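Local structure of SnoaL-like polyketide cyclase (Agrobacterium tumefaciens str. C58, 3EHC) at the interface of chains A and B. The protein is of unknown function but belongs to the SnoaL-like polyketide cyclase family, and so may act on a polyketide-like or other small substrate. Residues are numbered along the deposited sequence; one frame, centred on the assembly and turned at random. Chains: chain A/B, SnoaL-like polyketide cyclase.

The interface of chains A and B. Residues chain A 71, 103, 115; chain B 63-64, 75, 101.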
ATOM      1  N   ARG A  71      10.917  10.871  -1.356  1.00 39.73           N
ATOM      2  CA  ARG A  71       9.721  10.035  -1.361  1.00 39.18           C
ATOM      3  C   ARG A  71       8.977  10.024  -0.031  1.00 36.68           C
ATOM      4  O   ARG A  71       9.573  10.175   1.038  1.00 34.42           O
ATOM      5  CB  ARG A  71      10.101   8.585  -1.684  1.00 39.50           C
ATOM      6  CG  ARG A  71      10.731   8.392  -3.018  1.00 42.02           C
ATOM      7  CD  ARG A  71      10.913   6.917  -3.300  1.00 49.68           C
ATOM      8  NE  ARG A  71      10.890   6.685  -4.735  1.00 49.99           N
ATOM      9  CZ  ARG A  71      11.938   6.375  -5.483  1.00 51.95           C
ATOM     10  NH1 ARG A  71      13.128   6.176  -4.937  1.00 57.81           N
ATOM     11  NH2 ARG A  71      11.779   6.229  -6.801  1.00 59.44           N
ATOM     12  N   PHE A 103       2.470   5.555  -2.310  1.00 34.25           N
ATOM     13  CA  PHE A 103       3.841   6.041  -2.438  1.00 33.63           C
ATOM     14  C   PHE A 103       3.844   7.267  -3.348  1.00 34.85           C
ATOM     15  O   PHE A 103       3.186   7.292  -4.385  1.00 34.19           O
ATOM     16  CB  PHE A 103       4.751   4.954  -3.031  1.00 31.09           C
ATOM     17  CG  PHE A 103       5.036   3.816  -2.100  1.00 30.29           C
ATOM     18  CD1 PHE A 103       4.097   2.809  -1.902  1.00 33.91           C
ATOM     19  CD2 PHE A 103       6.250   3.747  -1.404  1.00 32.60           C
ATOM     20  CE1 PHE A 103       4.343   1.743  -1.017  1.00 32.14           C
ATOM     21  CE2 PHE A 103       6.501   2.688  -0.520  1.00 32.77           C
ATOM     22  CZ  PHE A 103       5.529   1.689  -0.329  1.00 32.19           C
ATOM     23  N   TRP A 115       1.837   5.949  -6.651  1.00 33.46           N
ATOM     24  CA  TRP A 115       1.375   4.586  -6.718  1.00 34.25           C
ATOM     25  C   TRP A 115       0.484   4.300  -5.535  1.00 35.28           C
ATOM     26  O   TRP A 115       0.932   4.346  -4.421  1.00 33.17           O
ATOM     27  CB  TRP A 115       2.520   3.587  -6.718  1.00 37.10           C
ATOM     28  CG  TRP A 115       3.433   3.773  -7.843  1.00 38.52           C
ATOM     29  CD1 TRP A 115       3.417   3.111  -9.038  1.00 39.12           C
ATOM     30  CD2 TRP A 115       4.518   4.708  -7.899  1.00 34.77           C
ATOM     31  NE1 TRP A 115       4.426   3.592  -9.837  1.00 42.46           N
ATOM     32  CE2 TRP A 115       5.121   4.566  -9.164  1.00 41.10           C
ATOM     33  CE3 TRP A 115       5.033   5.671  -6.995  1.00 43.67           C
ATOM     34  CZ2 TRP A 115       6.235   5.346  -9.563  1.00 45.87           C
ATOM     35  CZ3 TRP A 115       6.143   6.442  -7.380  1.00 41.59           C
ATOM     36  CH2 TRP A 115       6.745   6.257  -8.653  1.00 40.75           C
TER
ATOM     37  N   GLU B  63      10.107  -2.821  -5.544  0.50 36.22           N
ATOM     38  CA  GLU B  63      10.261  -1.747  -6.528  0.50 35.34           C
ATOM     39  C   GLU B  63      10.685  -0.458  -5.827  0.50 33.61           C
ATOM     40  O   GLU B  63      11.627   0.205  -6.252  0.50 35.42           O
ATOM     41  CB  GLU B  63       8.950  -1.518  -7.305  0.50 35.86           C
ATOM     42  CG  GLU B  63       8.999  -0.362  -8.336  0.50 34.71           C
ATOM     43  CD  GLU B  63       7.669  -0.075  -8.996  0.50 35.40           C
ATOM     44  OE1 GLU B  63       6.944  -1.032  -9.308  0.50 36.39           O
ATOM     45  OE2 GLU B  63       7.354   1.113  -9.233  0.50 39.74           O
ATOM     46  N   ILE B  64       9.980  -0.117  -4.755  1.00 33.18           N
ATOM     47  CA  ILE B  64      10.213   1.133  -4.008  1.00 33.66           C
ATOM     48  C   ILE B  64      10.367   0.767  -2.552  1.00 33.59           C
ATOM     49  O   ILE B  64       9.604  -0.044  -2.058  1.00 31.85           O
ATOM     50  CB  ILE B  64       9.066   2.195  -4.103  1.00 35.26           C
ATOM     51  CG1 ILE B  64       8.649   2.466  -5.554  1.00 34.05           C
ATOM     52  CG2 ILE B  64       9.523   3.491  -3.375  1.00 31.77           C
ATOM     53  CD1 ILE B  64       7.325   3.157  -5.712  1.00 33.20           C
ATOM     54  N   ARG B  75       6.911  -1.066  -1.783  1.00 32.05           N
ATOM     55  CA  ARG B  75       6.094  -1.502  -2.906  1.00 32.00           C
ATOM     56  C   ARG B  75       6.788  -2.722  -3.503  1.00 33.39           C
ATOM     57  O   ARG B  75       7.863  -2.606  -4.056  1.00 33.30           O
ATOM     58  CB  ARG B  75       5.935  -0.409  -3.951  1.00 29.74           C
ATOM     59  CG  ARG B  75       5.196  -0.844  -5.193  1.00 29.87           C
ATOM     60  CD  ARG B  75       5.128   0.378  -6.127  1.00 34.08           C
ATOM     61  NE  ARG B  75       4.778   0.043  -7.493  1.00 31.68           N
ATOM     62  CZ  ARG B  75       3.529  -0.173  -7.894  1.00 36.66           C
ATOM     63  NH1 ARG B  75       2.491  -0.071  -7.055  1.00 33.24           N
ATOM     64  NH2 ARG B  75       3.314  -0.444  -9.145  1.00 34.60           N
ATOM     65  N   HIS B 101       1.524  -3.201  -1.142  1.00 36.22           N
ATOM     66  CA  HIS B 101       2.064  -2.051  -0.418  1.00 33.85           C
ATOM     67  C   HIS B 101       2.001  -2.332   1.071  1.00 32.80           C
ATOM     68  O   HIS B 101       0.939  -2.527   1.646  1.00 31.00           O
ATOM     69  CB  HIS B 101       1.281  -0.802  -0.714  1.00 31.06           C
ATOM     70  CG  HIS B 101       1.486  -0.288  -2.104  1.00 31.72           C
ATOM     71  ND1 HIS B 101       1.023   0.939  -2.519  1.00 32.92           N
ATOM     72  CD2 HIS B 101       2.100  -0.842  -3.174  1.00 30.08           C
ATOM     73  CE1 HIS B 101       1.358   1.130  -3.781  1.00 35.34           C
ATOM     74  NE2 HIS B 101       2.015   0.063  -4.199  1.00 32.75           N
TER
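A:Trp115 lies across the side chains of B:Ile64, B:Arg75 and B:Glu63, its broad flat indole meeting all three groups at once. B:Ile64 sends its delta-methyl CD1 against one indole face, 3.9 Å from the centroid of the six-membered ring, a CH-pi contact displaced toward the rim. Over the same face, near NE1, lies the carboxylate oxygen OE2 of B:Glu63, also offset toward the rim, its plane nearly perpendicular to the ring; this is packing, not a hydrogen bond. Branching at CB lets isoleucine work in two directions: CG1, anti to the carbonyl carbon (chi1 -50°), leads CD1 to the indole, while CG2 packs 3.7 Å from CD of A:Arg71 and also touches CD2 of A:Phe103. The aliphatic stretch of A:Arg71 thus serves as apolar surface beside the methyl.

At the pyrrole end of the indole, CD1 of A:Trp115 stands over the centre of the B:Arg75 guanidinium, 3.5 Å from CZ, with the two planes 36° apart, a tilted overlap rather than a parallel stack. B:Arg75 is extended from CG to NE, with CG anti to its backbone N, and neighbours in chain B hold its guanidinium in place. NE forms a salt bridge with OE1 of B:Glu63 at 3.0 Å, meeting that oxygen from above the carboxylate plane, and NH1 hydrogen-bonds NE2 of B:His101 at 2.9 Å, nearly within both the imidazole and guanidinium planes. These bonds use the edge of the guanidinium and leave a face for the tryptophan; the carboxylate probably offsets the arginine's charge.

Imidazole suits its place because its edge accepts this bond while its face receives A:Phe103. The phenyl ring meets it edge-to-face, planes 85° apart, with CE1 3.7 Å from CG of B:His101. The phenyl tip, CZ, reaches 3.4 Å from the backbone N of B:Arg75.

No hydrogen bond crosses this patch: packing joins the chains. Repeated by two-fold symmetry, the contact helps hold the sheets of the two subunits together in what is probably the dimer.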